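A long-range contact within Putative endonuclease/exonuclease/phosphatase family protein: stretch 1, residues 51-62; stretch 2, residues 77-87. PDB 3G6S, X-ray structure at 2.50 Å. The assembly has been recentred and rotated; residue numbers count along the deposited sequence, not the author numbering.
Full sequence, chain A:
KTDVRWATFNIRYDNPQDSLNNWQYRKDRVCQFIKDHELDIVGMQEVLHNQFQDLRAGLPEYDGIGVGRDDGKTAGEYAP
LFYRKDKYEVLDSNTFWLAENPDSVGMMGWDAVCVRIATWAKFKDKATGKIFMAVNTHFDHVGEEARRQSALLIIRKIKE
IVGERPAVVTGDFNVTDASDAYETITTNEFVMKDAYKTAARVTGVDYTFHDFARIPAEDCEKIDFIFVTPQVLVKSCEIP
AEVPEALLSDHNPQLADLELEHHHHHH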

ATOM      1  N   GLN A  51     -15.458   2.873   5.363  1.00 30.18           N
ATOM      2  CA  GLN A  51     -14.317   3.770   5.145  1.00 31.00           C
ATOM      3  C   GLN A  51     -13.995   3.840   3.648  1.00 34.84           C
ATOM      4  O   GLN A  51     -13.609   4.890   3.129  1.00 32.59           O
ATOM      5  CB  GLN A  51     -13.072   3.289   5.894  1.00 31.24           C
ATOM      6  CG  GLN A  51     -13.261   3.104   7.378  1.00 26.89           C
ATOM      7  CD  GLN A  51     -12.007   2.622   8.061  1.00 23.23           C
ATOM      8  OE1 GLN A  51     -11.172   3.418   8.475  1.00 28.47           O
ATOM      9  NE2 GLN A  51     -11.855   1.308   8.165  1.00 25.36           N
ATOM     10  N   PHE A  52     -14.145   2.719   2.955  1.00 29.61           N
ATOM     11  CA  PHE A  52     -13.892   2.704   1.534  1.00 29.53           C
ATOM     12  C   PHE A  52     -14.865   3.683   0.889  1.00 31.84           C
ATOM     13  O   PHE A  52     -14.476   4.489   0.044  1.00 37.90           O
ATOM     14  CB  PHE A  52     -14.118   1.309   0.981  1.00 33.82           C
ATOM     15  CG  PHE A  52     -13.824   1.190  -0.478  1.00 35.24           C
ATOM     16  CD1 PHE A  52     -12.513   1.146  -0.935  1.00 43.82           C
ATOM     17  CD2 PHE A  52     -14.856   1.114  -1.399  1.00 41.44           C
ATOM     18  CE1 PHE A  52     -12.232   1.021  -2.296  1.00 46.22           C
ATOM     19  CE2 PHE A  52     -14.588   0.991  -2.760  1.00 53.82           C
ATOM     20  CZ  PHE A  52     -13.270   0.942  -3.210  1.00 48.43           C
ATOM     21  N   GLN A  53     -16.132   3.616   1.295  1.00 32.81           N
ATOM     22  CA  GLN A  53     -17.159   4.509   0.748  1.00 35.63           C
ATOM     23  C   GLN A  53     -16.882   5.982   1.052  1.00 34.84           C
ATOM     24  O   GLN A  53     -17.159   6.848   0.224  1.00 32.71           O
ATOM     25  CB  GLN A  53     -18.548   4.134   1.283  1.00 31.62           C
ATOM     26  CG  GLN A  53     -19.153   2.883   0.651  1.00 43.71           C
ATOM     27  CD  GLN A  53     -19.256   2.982  -0.877  1.00 61.04           C
ATOM     28  OE1 GLN A  53     -18.252   2.881  -1.593  1.00 58.73           O
ATOM     29  NE2 GLN A  53     -20.473   3.186  -1.379  1.00 56.17           N
ATOM     30  N   ASP A  54     -16.346   6.274   2.236  1.00 30.10           N
ATOM     31  CA  ASP A  54     -16.043   7.654   2.577  1.00 32.26           C
ATOM     32  C   ASP A  54     -14.935   8.176   1.675  1.00 37.88           C
ATOM     33  O   ASP A  54     -14.958   9.337   1.264  1.00 35.34           O
ATOM     34  CB  ASP A  54     -15.601   7.790   4.033  1.00 38.17           C
ATOM     35  CG  ASP A  54     -16.701   7.457   5.008  1.00 45.52           C
ATOM     36  OD1 ASP A  54     -17.891   7.645   4.660  1.00 46.03           O
ATOM     37  OD2 ASP A  54     -16.375   7.016   6.132  1.00 46.35           O
ATOM     38  N   LEU A  55     -13.956   7.324   1.374  1.00 37.90           N
ATOM     39  CA  LEU A  55     -12.853   7.738   0.514  1.00 34.54           C
ATOM     40  C   LEU A  55     -13.386   8.120  -0.864  1.00 39.08           C
ATOM     41  O   LEU A  55     -13.023   9.165  -1.409  1.00 39.17           O
ATOM     42  CB  LEU A  55     -11.805   6.626   0.367  1.00 37.90           C
ATOM     43  CG  LEU A  55     -10.631   6.529   1.358  1.00 37.22           C
ATOM     44  CD1 LEU A  55     -10.272   7.904   1.920  1.00 27.28           C
ATOM     45  CD2 LEU A  55     -10.998   5.591   2.486  1.00 45.92           C
ATOM     46  N   ARG A  56     -14.250   7.278  -1.425  1.00 27.24           N
ATOM     47  CA  ARG A  56     -14.818   7.560  -2.731  1.00 29.34           C
ATOM     48  C   ARG A  56     -15.567   8.894  -2.702  1.00 33.57           C
ATOM     49  O   ARG A  56     -15.500   9.679  -3.653  1.00 33.27           O
ATOM     50  CB  ARG A  56     -15.760   6.431  -3.163  1.00 23.51           C
ATOM     51  CG  ARG A  56     -15.054   5.099  -3.402  1.00 35.74           C
ATOM     52  CD  ARG A  56     -16.011   4.010  -3.867  1.00 37.03           C
ATOM     53  NE  ARG A  56     -16.885   4.463  -4.942  1.00 53.84           N
ATOM     54  CZ  ARG A  56     -16.462   4.957  -6.102  1.00 65.18           C
ATOM     55  NH1 ARG A  56     -15.165   5.065  -6.356  1.00 70.35           N
ATOM     56  NH2 ARG A  56     -17.343   5.357  -7.011  1.00 71.49           N
ATOM     57  N   ALA A  57     -16.268   9.161  -1.604  1.00 27.77           N
ATOM     58  CA  ALA A  57     -17.025  10.402  -1.485  1.00 25.75           C
ATOM     59  C   ALA A  57     -16.118  11.615  -1.322  1.00 29.03           C
ATOM     60  O   ALA A  57     -16.392  12.682  -1.875  1.00 28.95           O
ATOM     61  CB  ALA A  57     -17.985  10.311  -0.316  1.00 26.22           C
ATOM     62  N   GLY A  58     -15.034  11.445  -0.570  1.00 26.43           N
ATOM     63  CA  GLY A  58     -14.110  12.540  -0.340  1.00 20.55           C
ATOM     64  C   GLY A  58     -13.103  12.742  -1.452  1.00 24.48           C
ATOM     65  O   GLY A  58     -12.502  13.809  -1.557  1.00 37.67           O
ATOM     66  N   LEU A  59     -12.909  11.727  -2.285  1.00 32.49           N
ATOM     67  CA  LEU A  59     -11.957  11.833  -3.397  1.00 38.81           C
ATOM     68  C   LEU A  59     -12.719  11.620  -4.707  1.00 42.56           C
ATOM     69  O   LEU A  59     -12.507  10.623  -5.410  1.00 45.67           O
ATOM     70  CB  LEU A  59     -10.852  10.773  -3.250  1.00 43.98           C
ATOM     71  CG  LEU A  59     -10.088  10.688  -1.915  1.00 39.90           C
ATOM     72  CD1 LEU A  59      -9.203   9.456  -1.921  1.00 36.92           C
ATOM     73  CD2 LEU A  59      -9.267  11.940  -1.691  1.00 36.49           C
ATOM     74  N   PRO A  60     -13.611  12.560  -5.054  1.00 41.48           N
ATOM     75  CA  PRO A  60     -14.394  12.443  -6.284  1.00 37.74           C
ATOM     76  C   PRO A  60     -13.571  12.299  -7.567  1.00 41.68           C
ATOM     77  O   PRO A  60     -14.032  11.687  -8.536  1.00 38.51           O
ATOM     78  CB  PRO A  60     -15.240  13.709  -6.266  1.00 29.22           C
ATOM     79  CG  PRO A  60     -14.370  14.685  -5.563  1.00 30.18           C
ATOM     80  CD  PRO A  60     -13.840  13.867  -4.410  1.00 40.61           C
ATOM     81  N   GLU A  61     -12.363  12.858  -7.577  1.00 36.70           N
ATOM     82  CA  GLU A  61     -11.504  12.785  -8.758  1.00 30.54           C
ATOM     83  C   GLU A  61     -10.737  11.480  -8.874  1.00 29.40           C
ATOM     84  O   GLU A  61      -9.934  11.294  -9.796  1.00 26.99           O
ATOM     85  CB  GLU A  61     -10.515  13.937  -8.761  1.00 33.16           C
ATOM     86  CG  GLU A  61     -10.952  15.102  -9.611  1.00 50.81           C
ATOM     87  CD  GLU A  61      -9.939  16.222  -9.584  1.00 66.80           C
ATOM     88  OE1 GLU A  61      -9.770  16.851  -8.513  1.00 72.99           O
ATOM     89  OE2 GLU A  61      -9.299  16.467 -10.631  1.00 77.06           O
ATOM     90  N   TYR A  62     -11.003  10.573  -7.946  1.00 23.34           N
ATOM     91  CA  TYR A  62     -10.339   9.284  -7.917  1.00 22.81           C
ATOM     92  C   TYR A  62     -11.316   8.135  -8.075  1.00 23.15           C
ATOM     93  O   TYR A  62     -12.510   8.328  -8.292  1.00 25.12           O
ATOM     94  CB  TYR A  62      -9.605   9.106  -6.590  1.00 21.90           C
ATOM     95  CG  TYR A  62      -8.428  10.022  -6.381  1.00 19.49           C
ATOM     96  CD1 TYR A  62      -8.612  11.387  -6.176  1.00 10.31           C
ATOM     97  CD2 TYR A  62      -7.124   9.511  -6.366  1.00 23.95           C
ATOM     98  CE1 TYR A  62      -7.530  12.231  -5.961  1.00 24.39           C
ATOM     99  CE2 TYR A  62      -6.027  10.339  -6.147  1.00 24.38           C
ATOM    100  CZ  TYR A  62      -6.236  11.701  -5.944  1.00 30.24           C
ATOM    101  OH  TYR A  62      -5.160  12.527  -5.710  1.00 31.12           O
ATOM    102  N   GLU A  77     -11.435  -6.148   6.058  1.00 39.56           N
ATOM    103  CA  GLU A  77     -10.650  -4.992   5.648  1.00 39.69           C
ATOM    104  C   GLU A  77     -10.248  -5.079   4.172  1.00 37.60           C
ATOM    105  O   GLU A  77      -9.956  -6.151   3.649  1.00 39.11           O
ATOM    106  CB  GLU A  77      -9.389  -4.863   6.512  1.00 31.19           C
ATOM    107  CG  GLU A  77      -9.639  -5.044   8.000  1.00 46.18           C
ATOM    108  CD  GLU A  77      -8.427  -4.689   8.855  1.00 52.75           C
ATOM    109  OE1 GLU A  77      -7.288  -5.017   8.460  1.00 54.13           O
ATOM    110  OE2 GLU A  77      -8.615  -4.095   9.937  1.00 61.45           O
ATOM    111  N   TYR A  78     -10.270  -3.939   3.502  1.00 40.55           N
ATOM    112  CA  TYR A  78      -9.874  -3.845   2.107  1.00 31.87           C
ATOM    113  C   TYR A  78      -8.401  -3.468   2.072  1.00 33.27           C
ATOM    114  O   TYR A  78      -7.837  -3.006   3.068  1.00 27.23           O
ATOM    115  CB  TYR A  78     -10.624  -2.714   1.405  1.00 38.20           C
ATOM    116  CG  TYR A  78     -12.080  -2.953   1.102  1.00 39.23           C
ATOM    117  CD1 TYR A  78     -12.554  -2.846  -0.206  1.00 35.21           C
ATOM    118  CD2 TYR A  78     -12.995  -3.238   2.115  1.00 36.78           C
ATOM    119  CE1 TYR A  78     -13.895  -3.013  -0.503  1.00 31.71           C
ATOM    120  CE2 TYR A  78     -14.345  -3.410   1.828  1.00 34.97           C
ATOM    121  CZ  TYR A  78     -14.782  -3.296   0.513  1.00 34.38           C
ATOM    122  OH  TYR A  78     -16.104  -3.471   0.201  1.00 32.72           O
ATOM    123  N   ALA A  79      -7.789  -3.644   0.908  1.00 27.85           N
ATOM    124  CA  ALA A  79      -6.394  -3.249   0.677  1.00 23.05           C
ATOM    125  C   ALA A  79      -6.502  -2.657  -0.728  1.00 16.70           C
ATOM    126  O   ALA A  79      -5.863  -3.117  -1.664  1.00 20.03           O
ATOM    127  CB  ALA A  79      -5.491  -4.470   0.692  1.00 16.67           C
ATOM    128  N   PRO A  80      -7.313  -1.599  -0.870  1.00 18.95           N
ATOM    129  CA  PRO A  80      -7.590  -0.892  -2.121  1.00 19.78           C
ATOM    130  C   PRO A  80      -6.527   0.019  -2.706  1.00 23.97           C
ATOM    131  O   PRO A  80      -5.574   0.416  -2.037  1.00 27.34           O
ATOM    132  CB  PRO A  80      -8.852  -0.113  -1.783  1.00 19.78           C
ATOM    133  CG  PRO A  80      -8.537   0.372  -0.386  1.00 21.85           C
ATOM    134  CD  PRO A  80      -7.852  -0.835   0.277  1.00 16.04           C
ATOM    135  N   LEU A  81      -6.728   0.328  -3.983  1.00 19.87           N
ATOM    136  CA  LEU A  81      -5.874   1.209  -4.756  1.00 22.90           C
ATOM    137  C   LEU A  81      -6.736   2.348  -5.293  1.00 22.69           C
ATOM    138  O   LEU A  81      -7.745   2.111  -5.956  1.00 26.51           O
ATOM    139  CB  LEU A  81      -5.255   0.452  -5.936  1.00 15.67           C
ATOM    140  CG  LEU A  81      -4.004  -0.371  -5.620  1.00 30.08           C
ATOM    141  CD1 LEU A  81      -3.737  -1.338  -6.752  1.00 23.43           C
ATOM    142  CD2 LEU A  81      -2.816   0.561  -5.389  1.00 13.34           C
ATOM    143  N   PHE A  82      -6.359   3.582  -4.985  1.00 23.60           N
ATOM    144  CA  PHE A  82      -7.092   4.735  -5.493  1.00 26.52           C
ATOM    145  C   PHE A  82      -6.220   5.442  -6.515  1.00 24.82           C
ATOM    146  O   PHE A  82      -5.016   5.592  -6.313  1.00 30.15           O
ATOM    147  CB  PHE A  82      -7.478   5.688  -4.357  1.00 23.45           C
ATOM    148  CG  PHE A  82      -8.655   5.216  -3.555  1.00 28.19           C
ATOM    149  CD1 PHE A  82      -8.525   4.157  -2.666  1.00 36.06           C
ATOM    150  CD2 PHE A  82      -9.910   5.800  -3.724  1.00 36.67           C
ATOM    151  CE1 PHE A  82      -9.630   3.679  -1.950  1.00 38.55           C
ATOM    152  CE2 PHE A  82     -11.027   5.329  -3.012  1.00 37.96           C
ATOM    153  CZ  PHE A  82     -10.883   4.265  -2.125  1.00 30.09           C
ATOM    154  N   TYR A  83      -6.827   5.858  -7.617  1.00 23.20           N
ATOM    155  CA  TYR A  83      -6.086   6.523  -8.675  1.00 23.82           C
ATOM    156  C   TYR A  83      -6.897   7.642  -9.326  1.00 32.39           C
ATOM    157  O   TYR A  83      -8.130   7.690  -9.206  1.00 27.91           O
ATOM    158  CB  TYR A  83      -5.710   5.507  -9.742  1.00 21.68           C
ATOM    159  CG  TYR A  83      -6.905   4.835 -10.370  1.00 26.03           C
ATOM    160  CD1 TYR A  83      -7.546   3.759  -9.741  1.00 22.07           C
ATOM    161  CD2 TYR A  83      -7.413   5.286 -11.595  1.00 27.70           C
ATOM    162  CE1 TYR A  83      -8.663   3.154 -10.328  1.00 23.74           C
ATOM    163  CE2 TYR A  83      -8.524   4.686 -12.177  1.00 23.96           C
ATOM    164  CZ  TYR A  83      -9.141   3.624 -11.546  1.00 25.28           C
ATOM    165  OH  TYR A  83     -10.232   3.027 -12.149  1.00 28.37           O
ATOM    166  N   ARG A  84      -6.196   8.537 -10.019  1.00 25.91           N
ATOM    167  CA  ARG A  84      -6.831   9.648 -10.728  1.00 34.15           C
ATOM    168  C   ARG A  84      -7.594   9.112 -11.948  1.00 35.23           C
ATOM    169  O   ARG A  84      -6.985   8.606 -12.887  1.00 33.72           O
ATOM    170  CB  ARG A  84      -5.766  10.644 -11.191  1.00 31.72           C
ATOM    171  CG  ARG A  84      -5.069  11.367 -10.066  1.00 36.95           C
ATOM    172  CD  ARG A  84      -6.017  12.321  -9.379  1.00 45.05           C
ATOM    173  NE  ARG A  84      -6.522  13.321 -10.308  1.00 49.39           N
ATOM    174  CZ  ARG A  84      -5.759  14.224 -10.909  1.00 56.33           C
ATOM    175  NH1 ARG A  84      -4.453  14.252 -10.670  1.00 51.49           N
ATOM    176  NH2 ARG A  84      -6.301  15.087 -11.760  1.00 59.10           N
ATOM    177  N   LYS A  85      -8.921   9.230 -11.930  1.00 38.70           N
ATOM    178  CA  LYS A  85      -9.772   8.751 -13.027  1.00 36.40           C
ATOM    179  C   LYS A  85      -9.337   9.289 -14.386  1.00 37.55           C
ATOM    180  O   LYS A  85      -9.298   8.552 -15.371  1.00 38.34           O
ATOM    181  CB  LYS A  85     -11.226   9.172 -12.794  1.00 38.39           C
ATOM    182  CG  LYS A  85     -11.709   8.966 -11.375  1.00 48.12           C
ATOM    183  CD  LYS A  85     -13.071   9.609 -11.120  1.00 38.03           C
ATOM    184  CE  LYS A  85     -14.207   8.786 -11.701  1.00 47.85           C
ATOM    185  NZ  LYS A  85     -15.536   9.276 -11.237  1.00 53.66           N
ATOM    186  N   ASP A  86      -9.012  10.579 -14.420  1.00 37.50           N
ATOM    187  CA  ASP A  86      -8.609  11.262 -15.641  1.00 38.93           C
ATOM    188  C   ASP A  86      -7.167  11.017 -16.076  1.00 41.72           C
ATOM    189  O   ASP A  86      -6.824  11.240 -17.235  1.00 48.14           O
ATOM    190  CB  ASP A  86      -8.862  12.771 -15.497  1.00 39.49           C
ATOM    191  CG  ASP A  86      -8.155  13.378 -14.291  1.00 57.81           C
ATOM    192  OD1 ASP A  86      -8.481  13.002 -13.134  1.00 62.90           O
ATOM    193  OD2 ASP A  86      -7.266  14.241 -14.496  1.00 58.22           O
ATOM    194  N   LYS A  87      -6.317  10.560 -15.164  1.00 37.39           N
ATOM    195  CA  LYS A  87      -4.924  10.307 -15.518  1.00 27.58           C
ATOM    196  C   LYS A  87      -4.622   8.882 -15.951  1.00 23.97           C
ATOM    197  O   LYS A  87      -3.873   8.671 -16.902  1.00 22.63           O
ATOM    198  CB  LYS A  87      -3.999  10.650 -14.354  1.00 29.21           C
ATOM    199  CG  LYS A  87      -3.564  12.092 -14.270  1.00 30.38           C
ATOM    200  CD  LYS A  87      -2.216  12.128 -13.571  1.00 37.84           C
ATOM    201  CE  LYS A  87      -1.710  13.528 -13.338  1.00 40.88           C
ATOM    202  NZ  LYS A  87      -0.348  13.464 -12.740  1.00 50.44           N
TER

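What does Phe82 find when it points toward the helix? It meets the apolar side of residues 51-58 and the turn that follows, and it has the largest covered area of any residue here. Phe82 CZ lies 3.6 Å from Leu55 CB, while Phe82 CD2 is 4.1 Å from Leu59 CD1. The aliphatic part of Arg56 closes on the ring edge, with Arg56 CG 4.1 Å from Phe82 CE2. Helix and strand run nearly parallel, at 8°, with their axes 10.9 Å apart at closest approach.

How does Phe52 extend this packing? With chi1 in the t rotamer, its ring reaches three residues of the second stretch. Phe52 CE1 sits 3.5 Å from Phe82 CZ, the two ring planes inclined at 55°, and 3.6 Å from Pro80 CB, which lies at the ring edge. Tyr78 covers one face of the Phe52 ring in an offset stack, with the Phe52 and Tyr78 centroids 5.0 Å apart and the planes at 16°.

Why is Tyr62 so well covered although its CA-to-CB bond points away from the strand overall? Arg84 folds back over it: Arg84 CD lies 3.8 Å from the centroid of the Tyr62 ring and 22° off the ring normal, a CH-pi contact over the face. The backbones are close as well, with Tyr62 CA 3.0 Å from Tyr83 O in a CA-H...O contact.

What polar links hold this end together? Lys85 N donates a hydrogen bond to Glu61 O at 3.1 Å, with a favourable angle of 157°. Glu61 OE2 also forms a long salt bridge with Arg84 NH2, at 3.5 Å. Within the second stretch, the same Arg84 NH2 forms a tighter salt bridge with Asp86 OD2, at 3.0 Å, so one guanidinium nitrogen serves two carboxylates, one of them across the contact.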